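Side-chain contacts in calcium uptake protein 3, mitochondrial (Homo sapiens, PDB 6AGI), which senses calcium through its EF-hands and, as a disulfide-linked heterodimer with MICU1, regulates the mitochondrial calcium uniporter channel: residues A23-E28 against F32-D37; Q301-L306 against G367-R372; A41-E46 against L242-L247; L97-K102 against Y231-N236. All coordinates share one frame; numbering follows the deposited sequence.

Contact 1 of 4, residues A23-E28 against F32-D37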
loop_
_atom_site.group_PDB
_atom_site.type_symbol
_atom_site.label_atom_id
_atom_site.label_comp_id
_atom_site.label_asym_id
_atom_site.label_seq_id
_atom_site.Cartn_x
_atom_site.Cartn_y
_atom_site.Cartn_z
ATOM N N ALA B 23 13.041 -0.865 27.789
ATOM C CA ALA B 23 14.493 -0.746 27.826
ATOM C C ALA B 23 15.036 -1.060 29.215
ATOM O O ALA B 23 14.391 -0.789 30.230
ATOM C CB ALA B 23 14.921 0.657 27.389
ATOM N N SER B 24 16.254 -1.618 29.255
ATOM C CA SER B 24 16.874 -2.004 30.516
ATOM C C SER B 24 18.328 -1.554 30.678
ATOM O O SER B 24 18.895 -1.766 31.756
ATOM C CB SER B 24 16.765 -3.529 30.748
ATOM O OG SER B 24 17.717 -4.297 30.027
ATOM N N ILE B 25 18.957 -0.962 29.663
ATOM C CA ILE B 25 20.368 -0.584 29.739
ATOM C C ILE B 25 20.463 0.935 29.687
ATOM O O ILE B 25 19.863 1.575 28.813
ATOM C CB ILE B 25 21.192 -1.193 28.587
ATOM C CG1 ILE B 25 20.938 -2.693 28.453
ATOM C CG2 ILE B 25 22.666 -0.934 28.781
ATOM C CD1 ILE B 25 21.394 -3.499 29.623
ATOM N N GLU B 26 21.247 1.509 30.590
ATOM C CA GLU B 26 21.571 2.920 30.530
ATOM C C GLU B 26 23.085 3.034 30.429
ATOM O O GLU B 26 23.808 2.333 31.139
ATOM C CB GLU B 26 21.031 3.643 31.764
ATOM C CG GLU B 26 21.451 5.095 31.886
ATOM C CD GLU B 26 22.758 5.293 32.642
ATOM O OE1 GLU B 26 22.909 4.753 33.762
ATOM O OE2 GLU B 26 23.645 5.970 32.095
ATOM N N CYS B 27 23.580 3.915 29.566
ATOM C CA CYS B 27 25.018 4.172 29.546
ATOM C C CYS B 27 25.236 5.619 29.133
ATOM O O CYS B 27 24.951 5.981 27.989
ATOM C CB CYS B 27 25.742 3.206 28.596
ATOM S SG CYS B 27 27.438 3.735 28.139
ATOM N N GLU B 28 25.769 6.425 30.060
ATOM C CA GLU B 28 25.948 7.866 29.876
ATOM C C GLU B 28 24.641 8.536 29.468
ATOM O O GLU B 28 24.561 9.268 28.484
ATOM C CB GLU B 28 27.071 8.155 28.887
ATOM C CG GLU B 28 28.203 7.155 29.033
ATOM C CD GLU B 28 29.539 7.708 28.604
ATOM O OE1 GLU B 28 30.584 7.153 29.036
ATOM O OE2 GLU B 28 29.536 8.705 27.854
ATOM N N PHE B 32 18.860 2.037 26.484
ATOM C CA PHE B 32 18.982 0.989 25.482
ATOM C C PHE B 32 18.076 -0.187 25.787
ATOM O O PHE B 32 17.729 -0.485 26.929
ATOM C CB PHE B 32 20.416 0.455 25.339
ATOM C CG PHE B 32 21.376 1.466 24.848
ATOM C CD1 PHE B 32 21.465 1.742 23.503
ATOM C CD2 PHE B 32 22.173 2.157 25.731
ATOM C CE1 PHE B 32 22.351 2.689 23.038
ATOM C CE2 PHE B 32 23.066 3.115 25.283
ATOM C CZ PHE B 32 23.159 3.380 23.931
ATOM N N MET B 33 17.787 -0.901 24.721
ATOM C CA MET B 33 17.060 -2.149 24.740
ATOM C C MET B 33 18.099 -3.251 24.537
ATOM O O MET B 33 19.071 -3.053 23.798
ATOM C CB MET B 33 16.051 -2.061 23.583
ATOM C CG MET B 33 14.747 -2.785 23.632
ATOM S SD MET B 33 13.712 -2.106 22.311
ATOM C CE MET B 33 12.236 -1.767 23.205
ATOM N N THR B 34 17.955 -4.384 25.217
ATOM C CA THR B 34 18.744 -5.538 24.802
ATOM C C THR B 34 17.987 -6.316 23.739
ATOM O O THR B 34 16.801 -6.068 23.496
ATOM C CB THR B 34 19.060 -6.431 25.987
ATOM O OG1 THR B 34 17.842 -6.825 26.623
ATOM C CG2 THR B 34 19.963 -5.713 26.953
ATOM N N PRO B 35 18.648 -7.259 23.057
ATOM C CA PRO B 35 17.897 -8.082 22.092
ATOM C C PRO B 35 16.731 -8.814 22.736
ATOM O O PRO B 35 15.648 -8.890 22.135
ATOM C CB PRO B 35 18.961 -9.025 21.540
ATOM C CG PRO B 35 20.238 -8.227 21.689
ATOM C CD PRO B 35 20.103 -7.483 22.971
ATOM N N TYR B 36 16.897 -9.323 23.966
ATOM C CA TYR B 36 15.744 -9.908 24.653
ATOM C C TYR B 36 14.661 -8.847 24.888
ATOM O O TYR B 36 13.478 -9.081 24.597
ATOM C CB TYR B 36 16.162 -10.564 25.979
ATOM C CG TYR B 36 15.074 -11.403 26.616
ATOM C CD1 TYR B 36 14.192 -12.144 25.830
ATOM C CD2 TYR B 36 14.933 -11.476 27.989
ATOM C CE1 TYR B 36 13.183 -12.923 26.397
ATOM C CE2 TYR B 36 13.923 -12.254 28.581
ATOM C CZ TYR B 36 13.052 -12.978 27.776
ATOM O OH TYR B 36 12.048 -13.764 28.325
ATOM N N ASP B 37 15.057 -7.642 25.323
ATOM C CA ASP B 37 14.060 -6.609 25.577
ATOM C C ASP B 37 13.286 -6.263 24.320
ATOM O O ASP B 37 12.078 -5.993 24.393
ATOM C CB ASP B 37 14.704 -5.322 26.091
ATOM C CG ASP B 37 15.151 -5.410 27.517
ATOM O OD1 ASP B 37 14.406 -5.985 28.345
ATOM O OD2 ASP B 37 16.223 -4.836 27.809
#

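Contact 2 of 4, residues Q301-L306 against G367-R372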
loop_
_atom_site.group_PDB
_atom_site.type_symbol
_atom_site.label_atom_id
_atom_site.label_comp_id
_atom_site.label_asym_id
_atom_site.label_seq_id
_atom_site.Cartn_x
_atom_site.Cartn_y
_atom_site.Cartn_z
ATOM N N GLN B 301 3.162 -13.220 6.001
ATOM C CA GLN B 301 3.752 -12.670 4.784
ATOM C C GLN B 301 2.676 -12.028 3.923
ATOM O O GLN B 301 2.850 -10.906 3.398
ATOM C CB GLN B 301 4.511 -13.755 4.024
ATOM C CG GLN B 301 5.968 -13.872 4.471
ATOM C CD GLN B 301 6.596 -15.207 4.128
ATOM O OE1 GLN B 301 6.029 -16.014 3.384
ATOM N NE2 GLN B 301 7.765 -15.464 4.704
ATOM N N PHE B 302 1.534 -12.713 3.805
ATOM C CA PHE B 302 0.400 -12.166 3.062
ATOM C C PHE B 302 -0.094 -10.848 3.669
ATOM O O PHE B 302 -0.400 -9.887 2.935
ATOM C CB PHE B 302 -0.716 -13.204 3.039
ATOM C CG PHE B 302 -2.053 -12.639 2.728
ATOM C CD1 PHE B 302 -2.309 -12.083 1.482
ATOM C CD2 PHE B 302 -3.037 -12.601 3.690
ATOM C CE1 PHE B 302 -3.546 -11.534 1.201
ATOM C CE2 PHE B 302 -4.269 -12.042 3.413
ATOM C CZ PHE B 302 -4.529 -11.509 2.170
ATOM N N LEU B 303 -0.127 -10.750 5.009
ATOM C CA LEU B 303 -0.543 -9.475 5.602
ATOM C C LEU B 303 0.434 -8.373 5.271
ATOM O O LEU B 303 0.030 -7.208 5.168
ATOM C CB LEU B 303 -0.694 -9.535 7.120
ATOM C CG LEU B 303 -1.915 -10.273 7.616
ATOM C CD1 LEU B 303 -2.084 -10.141 9.130
ATOM C CD2 LEU B 303 -3.125 -9.808 6.824
ATOM N N ASN B 304 1.705 -8.710 5.059
ATOM C CA ASN B 304 2.554 -7.605 4.662
ATOM C C ASN B 304 2.434 -7.285 3.183
ATOM O O ASN B 304 2.865 -6.205 2.770
ATOM C CB ASN B 304 4.009 -7.848 5.075
ATOM C CG ASN B 304 4.220 -7.569 6.543
ATOM O OD1 ASN B 304 3.346 -7.019 7.199
ATOM N ND2 ASN B 304 5.371 -7.915 7.058
ATOM N N ASN B 305 1.793 -8.148 2.398
ATOM C CA ASN B 305 1.549 -7.872 0.985
ATOM C C ASN B 305 0.074 -7.519 0.747
ATOM O O ASN B 305 -0.504 -7.753 -0.338
ATOM C CB ASN B 305 1.975 -9.078 0.164
ATOM C CG ASN B 305 3.383 -8.969 -0.346
ATOM O OD1 ASN B 305 4.265 -9.749 0.045
ATOM N ND2 ASN B 305 3.621 -7.981 -1.199
ATOM N N LEU B 306 -0.560 -6.963 1.777
ATOM C CA LEU B 306 -1.994 -6.751 1.686
ATOM C C LEU B 306 -2.386 -5.804 0.559
ATOM O O LEU B 306 -3.489 -5.942 0.017
ATOM C CB LEU B 306 -2.542 -6.230 3.013
ATOM C CG LEU B 306 -4.050 -6.520 3.073
ATOM C CD1 LEU B 306 -4.311 -7.993 3.275
ATOM C CD2 LEU B 306 -4.726 -5.713 4.160
ATOM N N GLY B 367 -10.911 -4.131 4.635
ATOM C CA GLY B 367 -11.202 -2.907 5.368
ATOM C C GLY B 367 -10.830 -3.007 6.832
ATOM O O GLY B 367 -10.364 -2.040 7.439
ATOM N N ILE B 368 -11.004 -4.193 7.411
ATOM C CA ILE B 368 -10.775 -4.370 8.834
ATOM C C ILE B 368 -9.288 -4.369 9.212
ATOM O O ILE B 368 -8.965 -4.079 10.369
ATOM C CB ILE B 368 -11.564 -5.618 9.294
ATOM C CG1 ILE B 368 -12.994 -5.190 9.623
ATOM C CG2 ILE B 368 -10.930 -6.321 10.477
ATOM C CD1 ILE B 368 -13.157 -4.497 10.960
ATOM N N MET B 369 -8.358 -4.630 8.290
ATOM C CA MET B 369 -6.964 -4.640 8.719
ATOM C C MET B 369 -6.431 -3.215 8.855
ATOM O O MET B 369 -6.676 -2.342 8.013
ATOM C CB MET B 369 -6.056 -5.442 7.771
ATOM C CG MET B 369 -6.551 -6.805 7.391
ATOM S SD MET B 369 -6.675 -7.904 8.798
ATOM C CE MET B 369 -5.024 -8.451 9.181
ATOM N N LYS B 370 -5.678 -3.007 9.926
ATOM C CA LYS B 370 -5.058 -1.730 10.222
ATOM C C LYS B 370 -3.713 -1.614 9.507
ATOM O O LYS B 370 -2.944 -2.579 9.430
ATOM C CB LYS B 370 -4.892 -1.593 11.736
ATOM C CG LYS B 370 -4.000 -2.685 12.338
ATOM C CD LYS B 370 -3.724 -2.519 13.833
ATOM C CE LYS B 370 -5.004 -2.484 14.666
ATOM N NZ LYS B 370 -4.745 -2.463 16.143
ATOM N N ASP B 371 -3.450 -0.436 8.947
ATOM C CA ASP B 371 -2.139 -0.076 8.386
ATOM C C ASP B 371 -1.330 0.733 9.399
ATOM O O ASP B 371 -1.419 1.961 9.428
ATOM C CB ASP B 371 -2.309 0.703 7.086
ATOM N N ARG B 372 -0.562 0.056 10.256
ATOM C CA ARG B 372 0.447 0.765 11.066
ATOM C C ARG B 372 1.824 0.187 10.770
ATOM O O ARG B 372 1.963 -0.662 9.883
ATOM C CB ARG B 372 0.144 0.686 12.567
#

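Contact 3 of 4, residues A41-E46 against L242-L247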
loop_
_atom_site.group_PDB
_atom_site.type_symbol
_atom_site.label_atom_id
_atom_site.label_comp_id
_atom_site.label_asym_id
_atom_site.label_seq_id
_atom_site.Cartn_x
_atom_site.Cartn_y
_atom_site.Cartn_z
ATOM N N ALA B 41 9.403 -6.661 23.591
ATOM C CA ALA B 41 8.684 -5.473 23.134
ATOM C C ALA B 41 7.778 -5.773 21.953
ATOM O O ALA B 41 6.737 -5.127 21.790
ATOM C CB ALA B 41 9.671 -4.375 22.745
ATOM N N VAL B 42 8.146 -6.741 21.115
ATOM C CA VAL B 42 7.325 -7.068 19.955
ATOM C C VAL B 42 6.424 -8.288 20.167
ATOM O O VAL B 42 5.537 -8.535 19.334
ATOM C CB VAL B 42 8.189 -7.210 18.685
ATOM C CG1 VAL B 42 8.999 -5.979 18.532
ATOM C CG2 VAL B 42 9.110 -8.394 18.761
ATOM N N THR B 43 6.678 -9.110 21.190
ATOM C CA THR B 43 5.860 -10.305 21.387
ATOM C C THR B 43 4.931 -10.219 22.592
ATOM O O THR B 43 4.168 -11.163 22.829
ATOM C CB THR B 43 6.724 -11.561 21.501
ATOM O OG1 THR B 43 7.552 -11.475 22.670
ATOM C CG2 THR B 43 7.592 -11.680 20.245
ATOM N N THR B 44 5.037 -9.173 23.404
ATOM C CA THR B 44 4.370 -9.099 24.695
ATOM C C THR B 44 3.493 -7.837 24.697
ATOM O O THR B 44 3.398 -7.130 23.696
ATOM C CB THR B 44 5.460 -9.189 25.776
ATOM O OG1 THR B 44 5.942 -10.533 25.796
ATOM C CG2 THR B 44 5.003 -8.869 27.170
ATOM N N ASP B 45 2.860 -7.542 25.828
ATOM C CA ASP B 45 2.108 -6.311 26.015
ATOM C C ASP B 45 2.795 -5.364 26.977
ATOM O O ASP B 45 3.033 -4.205 26.643
ATOM C CB ASP B 45 0.699 -6.613 26.550
ATOM C CG ASP B 45 -0.326 -6.776 25.446
ATOM O OD1 ASP B 45 0.044 -6.615 24.254
ATOM O OD2 ASP B 45 -1.518 -6.997 25.779
ATOM N N GLU B 46 3.162 -5.838 28.151
ATOM C CA GLU B 46 3.904 -5.049 29.111
ATOM C C GLU B 46 4.969 -5.944 29.708
ATOM O O GLU B 46 4.833 -7.173 29.696
ATOM C CB GLU B 46 2.984 -4.534 30.231
ATOM C CG GLU B 46 2.260 -5.682 30.965
ATOM C CD GLU B 46 1.227 -5.227 31.993
ATOM O OE1 GLU B 46 1.019 -4.003 32.132
ATOM O OE2 GLU B 46 0.600 -6.100 32.645
ATOM N N LEU B 242 8.217 -14.201 14.093
ATOM C CA LEU B 242 7.124 -15.144 13.855
ATOM C C LEU B 242 7.318 -16.438 14.652
ATOM O O LEU B 242 6.381 -16.927 15.296
ATOM C CB LEU B 242 6.992 -15.446 12.365
ATOM C CG LEU B 242 6.407 -14.332 11.482
ATOM C CD1 LEU B 242 6.173 -14.827 10.048
ATOM C CD2 LEU B 242 5.147 -13.723 12.074
ATOM N N GLU B 243 8.534 -16.996 14.637
ATOM C CA GLU B 243 8.818 -18.217 15.396
ATOM C C GLU B 243 8.516 -18.037 16.878
ATOM O O GLU B 243 7.883 -18.898 17.499
ATOM C CB GLU B 243 10.280 -18.635 15.232
ATOM C CG GLU B 243 10.636 -19.249 13.890
ATOM C CD GLU B 243 11.980 -19.932 13.928
ATOM O OE1 GLU B 243 12.465 -20.181 15.058
ATOM O OE2 GLU B 243 12.554 -20.194 12.846
ATOM N N ILE B 244 8.967 -16.924 17.469
ATOM C CA ILE B 244 8.754 -16.738 18.897
ATOM C C ILE B 244 7.266 -16.646 19.205
ATOM O O ILE B 244 6.798 -17.204 20.206
ATOM C CB ILE B 244 9.534 -15.518 19.410
ATOM C CG1 ILE B 244 11.024 -15.836 19.409
ATOM C CG2 ILE B 244 9.085 -15.127 20.815
ATOM C CD1 ILE B 244 11.940 -14.609 19.310
ATOM N N GLU B 245 6.482 -15.967 18.356
ATOM C CA GLU B 245 5.049 -15.915 18.671
ATOM C C GLU B 245 4.420 -17.303 18.562
ATOM O O GLU B 245 3.791 -17.803 19.517
ATOM C CB GLU B 245 4.338 -14.935 17.736
ATOM C CG GLU B 245 4.054 -13.513 18.295
ATOM C CD GLU B 245 2.910 -13.465 19.329
ATOM O OE1 GLU B 245 1.748 -13.761 18.943
ATOM O OE2 GLU B 245 3.168 -13.140 20.519
ATOM N N PHE B 246 4.654 -17.973 17.427
ATOM C CA PHE B 246 4.087 -19.298 17.195
ATOM C C PHE B 246 4.421 -20.236 18.345
ATOM O O PHE B 246 3.520 -20.765 19.018
ATOM C CB PHE B 246 4.599 -19.862 15.858
ATOM C CG PHE B 246 3.968 -21.172 15.479
ATOM C CD1 PHE B 246 2.736 -21.213 14.849
ATOM C CD2 PHE B 246 4.598 -22.367 15.768
ATOM C CE1 PHE B 246 2.122 -22.432 14.522
ATOM C CE2 PHE B 246 4.001 -23.582 15.435
ATOM C CZ PHE B 246 2.754 -23.615 14.815
ATOM N N LEU B 247 5.718 -20.361 18.644
ATOM C CA LEU B 247 6.186 -21.237 19.709
ATOM C C LEU B 247 5.638 -20.801 21.061
ATOM O O LEU B 247 5.436 -21.636 21.949
ATOM C CB LEU B 247 7.716 -21.225 19.725
ATOM C CG LEU B 247 8.488 -21.891 18.576
ATOM C CD1 LEU B 247 9.955 -21.465 18.575
ATOM C CD2 LEU B 247 8.399 -23.392 18.661
#

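Contact 4 of 4, residues L97-K102 against Y231-N236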
loop_
_atom_site.group_PDB
_atom_site.type_symbol
_atom_site.label_atom_id
_atom_site.label_comp_id
_atom_site.label_asym_id
_atom_site.label_seq_id
_atom_site.Cartn_x
_atom_site.Cartn_y
_atom_site.Cartn_z
ATOM N N LEU B 97 11.289 -2.381 14.151
ATOM C CA LEU B 97 9.839 -2.335 13.983
ATOM C C LEU B 97 9.436 -2.134 12.544
ATOM O O LEU B 97 8.450 -2.730 12.069
ATOM C CB LEU B 97 9.201 -1.224 14.810
ATOM C CG LEU B 97 9.174 -1.399 16.301
ATOM C CD1 LEU B 97 8.585 -0.149 16.929
ATOM C CD2 LEU B 97 8.336 -2.628 16.531
ATOM N N CYS B 98 10.092 -1.199 11.878
ATOM C CA CYS B 98 9.756 -0.932 10.496
ATOM C C CYS B 98 9.973 -2.167 9.624
ATOM O O CYS B 98 9.124 -2.489 8.774
ATOM C CB CYS B 98 10.579 0.263 10.035
ATOM S SG CYS B 98 10.506 0.654 8.297
ATOM N N ILE B 99 11.107 -2.870 9.822
ATOM C CA ILE B 99 11.386 -4.125 9.110
ATOM C C ILE B 99 10.237 -5.116 9.260
ATOM O O ILE B 99 9.812 -5.753 8.288
ATOM C CB ILE B 99 12.714 -4.744 9.569
ATOM C CG1 ILE B 99 13.898 -3.952 9.037
ATOM C CG2 ILE B 99 12.816 -6.183 9.123
ATOM C CD1 ILE B 99 15.219 -4.433 9.648
ATOM N N LEU B 100 9.774 -5.319 10.496
ATOM C CA LEU B 100 8.691 -6.265 10.736
ATOM C C LEU B 100 7.460 -6.034 9.839
ATOM O O LEU B 100 6.714 -6.985 9.560
ATOM C CB LEU B 100 8.311 -6.216 12.211
ATOM C CG LEU B 100 9.330 -6.813 13.187
ATOM C CD1 LEU B 100 8.743 -6.919 14.582
ATOM C CD2 LEU B 100 9.787 -8.177 12.682
ATOM N N THR B 101 7.216 -4.803 9.369
ATOM C CA THR B 101 6.029 -4.575 8.541
ATOM C C THR B 101 6.303 -4.634 7.036
ATOM O O THR B 101 5.344 -4.653 6.252
ATOM C CB THR B 101 5.375 -3.219 8.865
ATOM O OG1 THR B 101 6.261 -2.158 8.507
ATOM C CG2 THR B 101 5.071 -3.103 10.347
ATOM N N LYS B 102 7.571 -4.630 6.610
ATOM C CA LYS B 102 7.873 -4.532 5.191
ATOM C C LYS B 102 7.569 -5.830 4.458
ATOM O O LYS B 102 7.760 -6.915 4.996
ATOM C CB LYS B 102 9.340 -4.166 4.943
ATOM C CG LYS B 102 9.647 -2.706 5.182
ATOM C CD LYS B 102 11.049 -2.369 4.713
ATOM C CE LYS B 102 11.446 -0.918 5.034
ATOM N NZ LYS B 102 11.740 -0.648 6.464
ATOM N N TYR B 231 18.895 -8.019 2.903
ATOM C CA TYR B 231 17.739 -8.877 2.722
ATOM C C TYR B 231 17.753 -10.013 3.726
ATOM O O TYR B 231 16.710 -10.367 4.292
ATOM C CB TYR B 231 17.731 -9.437 1.295
ATOM C CG TYR B 231 16.490 -10.216 0.924
ATOM C CD1 TYR B 231 16.266 -11.495 1.408
ATOM C CD2 TYR B 231 15.564 -9.687 0.048
ATOM C CE1 TYR B 231 15.134 -12.207 1.058
ATOM C CE2 TYR B 231 14.417 -10.394 -0.308
ATOM C CZ TYR B 231 14.221 -11.665 0.209
ATOM O OH TYR B 231 13.111 -12.384 -0.127
ATOM N N ARG B 232 18.920 -10.622 3.949
ATOM C CA ARG B 232 18.910 -11.777 4.826
ATOM C C ARG B 232 18.662 -11.379 6.270
ATOM O O ARG B 232 17.991 -12.112 7.005
ATOM C CB ARG B 232 20.209 -12.561 4.684
ATOM C CG ARG B 232 20.324 -13.268 3.369
ATOM C CD ARG B 232 21.468 -14.261 3.338
ATOM N NE ARG B 232 22.750 -13.601 3.126
ATOM C CZ ARG B 232 23.441 -13.682 1.991
ATOM N NH1 ARG B 232 22.950 -14.372 0.964
ATOM N NH2 ARG B 232 24.605 -13.049 1.870
ATOM N N PHE B 233 19.167 -10.216 6.693
ATOM C CA PHE B 233 18.881 -9.745 8.038
ATOM C C PHE B 233 17.388 -9.506 8.230
ATOM O O PHE B 233 16.814 -9.959 9.231
ATOM C CB PHE B 233 19.664 -8.485 8.346
ATOM C CG PHE B 233 19.361 -7.940 9.712
ATOM C CD1 PHE B 233 19.871 -8.563 10.843
ATOM C CD2 PHE B 233 18.548 -6.838 9.876
ATOM C CE1 PHE B 233 19.593 -8.083 12.104
ATOM C CE2 PHE B 233 18.259 -6.350 11.142
ATOM C CZ PHE B 233 18.780 -6.971 12.262
ATOM N N MET B 234 16.734 -8.790 7.280
ATOM C CA MET B 234 15.307 -8.536 7.466
ATOM C C MET B 234 14.460 -9.803 7.330
ATOM O O MET B 234 13.499 -9.994 8.096
ATOM C CB MET B 234 14.732 -7.455 6.525
ATOM C CG MET B 234 15.368 -6.060 6.618
ATOM S SD MET B 234 15.227 -4.896 5.307
ATOM C CE MET B 234 13.576 -4.357 5.664
ATOM N N ASP B 235 14.820 -10.708 6.425
ATOM C CA ASP B 235 14.095 -11.969 6.331
ATOM C C ASP B 235 14.266 -12.783 7.613
ATOM O O ASP B 235 13.294 -13.342 8.147
ATOM C CB ASP B 235 14.555 -12.708 5.067
ATOM C CG ASP B 235 13.758 -13.972 4.777
ATOM O OD1 ASP B 235 12.517 -13.971 4.887
ATOM O OD2 ASP B 235 14.385 -14.959 4.344
ATOM N N ASN B 236 15.482 -12.815 8.158
ATOM C CA ASN B 236 15.704 -13.601 9.365
ATOM C C ASN B 236 15.052 -12.985 10.587
ATOM O O ASN B 236 14.691 -13.715 11.517
ATOM C CB ASN B 236 17.193 -13.742 9.674
ATOM C CG ASN B 236 17.904 -14.564 8.678
ATOM O OD1 ASN B 236 17.293 -15.419 8.025
ATOM N ND2 ASN B 236 19.226 -14.401 8.611
#

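Contact 1 of 4, residues A23-E28 against F32-D37
S24 and D37 meet through their side chains: S24 OG donates to D37 OD2 at 2.7 Å, on the syn lone pair of that oxygen. With chi1 at 79°, S24 OG stands between its own backbone N and carbonyl carbon, which turns the hydroxyl to the carboxylate. F32 O accepts from both S24 N and I25 N, each at 3.0 Å, and F32 N returns a bond to I25 O; two residues facing one make this a classic beta bulge. I25 CB lies 3.7 Å from F32 CB on the shared face of the hairpin, and I25 CG1 touches T34 CG2 at 3.5 Å where the two side chains cross at about a right angle.

Behind this shell, T34 and D37 form a capping box at the start of helix 35-43. D37 N donates to T34 OG1, and T34 N reaches D37 OD2 from the anti side at 3.2 Å. Strand 25-27 also pairs with strand 54-55, while M33 packs against F19 and F22 of helix 14-22. D37 OD2 therefore takes S24 OG and T34 N on its syn and anti sides, two bonds that should limit the carboxylate's rotation and probably stabilise its negative charge.

Contact 2 of 4, residues Q301-L306 against G367-R372
M369 reaches L303 and L306 with different parts of its chain. Its terminal methyl sits against the fork of L303, M369 CE being 3.3 Å from L303 CD2 and 3.4 Å from L303 CD1, so that both branches of the leucine meet one carbon. Nearer the backbone, M369 CB and M369 CG each lie 3.9 Å from L306 CD2. Bends at chi2 (-63°) and chi3 (-77°) fold the methionine back on itself, and it runs roughly perpendicular to each leucine. This small apolar cluster is the whole of the packing between the two segments, whose closest CA atoms, those of L303 and M369, remain 8.6 Å apart.

Away from it the contact is loose. K370 takes no part across it; its NZ makes a weak hydrogen bond to R267 O, and D371 is exposed and poorly ordered.

L303 lies near the end of helix 293-304, in the degenerate second EF-hand, and L306 at the start of helix 306-312. M369 lies in the chain beyond strand 359-360, within the third EF-hand, and the backbone on either side of it, at I368 and K370, is hydrogen-bonded to N270 and Y268.

Contact 3 of 4, residues A41-E46 against L242-L247
T43 and I244 bring the end of helix 35-43 against the flank of helix 227-250, a small surface packing of two helices in the EF-hand protein MICU3, away from its calcium sites. At the start of the first segment, A41 gives its carbonyl to R18, whose guanidinium also gathers the carbonyls of T44 and D45 further along. T43, between them, carries the contact. Its chi1 of 64° sets OG1 between the backbone N and the carbonyl carbon, where it is hydrogen-bonded to I39 O one turn back. The hydroxyl is thus engaged within its own helix, and it is the methyl that faces across: T43 CG2 meets I244 CG2 at 3.8 Å, the two side chains set crosswise. T44 is the first residue to leave the helical path.

On the longer helix, I244 also touches R80 of helix 78-81. E245 comes back to T43 through a bend at chi2 (-74°), which carries its carboxylate beside the end of the shorter helix. There E245 OE2 stands 3.2 Å from T43 O, two acceptors side by side without a hydrogen bond.

Contact 4 of 4, residues L97-K102 against Y231-N236
I99 and M234 lie obliquely against each other, with the closest backbone approach at the same pair, 6.1 Å between their CA atoms. Both branches of I99 engage the methionine. I99 CG2 lies 3.5 Å from M234 CB, next to the backbone of helix 227-250, while the longer branch runs on along the side chain, I99 CD1 coming within 3.4 Å of M234 CG. M234 is bent at chi3 (79°), and this last turn brings its methyl back over the isoleucine: M234 CE is 3.4 Å from I99 CG1.

The same methyl has a second neighbour in the lysine that follows the helix. The aliphatic part of K102 passes obliquely beside it, with K102 CD 3.4 Å from M234 CE, so the methyl is held between isoleucine and lysine methylenes. F233 touches the end of the isoleucine. With its CG anti to the backbone N (chi1 178°), the ring swings out far enough to present an edge to I99, whose CD1 lies near the ring plane, 3.9 Å from F233 CE2.

Other helices close the surroundings. F107 of helix 104-114 packs on both K102 and M234, and F216 meets F233 edge-to-face. On another side of helix 90-101, L97 packs on F318 of the second subunit, so the helix lies between this core and the neighbouring copy. All four side chains of the contact are buried, and they meet mainly through carbon, with no polar bond between them; helices 90-101 and 227-250 are joined here by shape and apolar burial, with the lysine contributing its methylenes.

From the N terminus, contact 1 closes first, a short hairpin that leads into helix 35-43. The same helix ends in contact 3, where it meets helix 227-250, and M33 of contact 1 packs on A41 of contact 3. The long loop closed by contact 3 encloses contact 4, which joins helix 90-101 to an earlier part of helix 227-250; V42 touches L97 and L100 between the two. Contact 2 follows in series, tying the second EF-hand to the end of the modelled chain. It lies across the chain's centre from contact 1, about 30 Å between centres, and meets contact 4 through N304 ND2 and L100 O, a probable hydrogen bond of 3.0 Å.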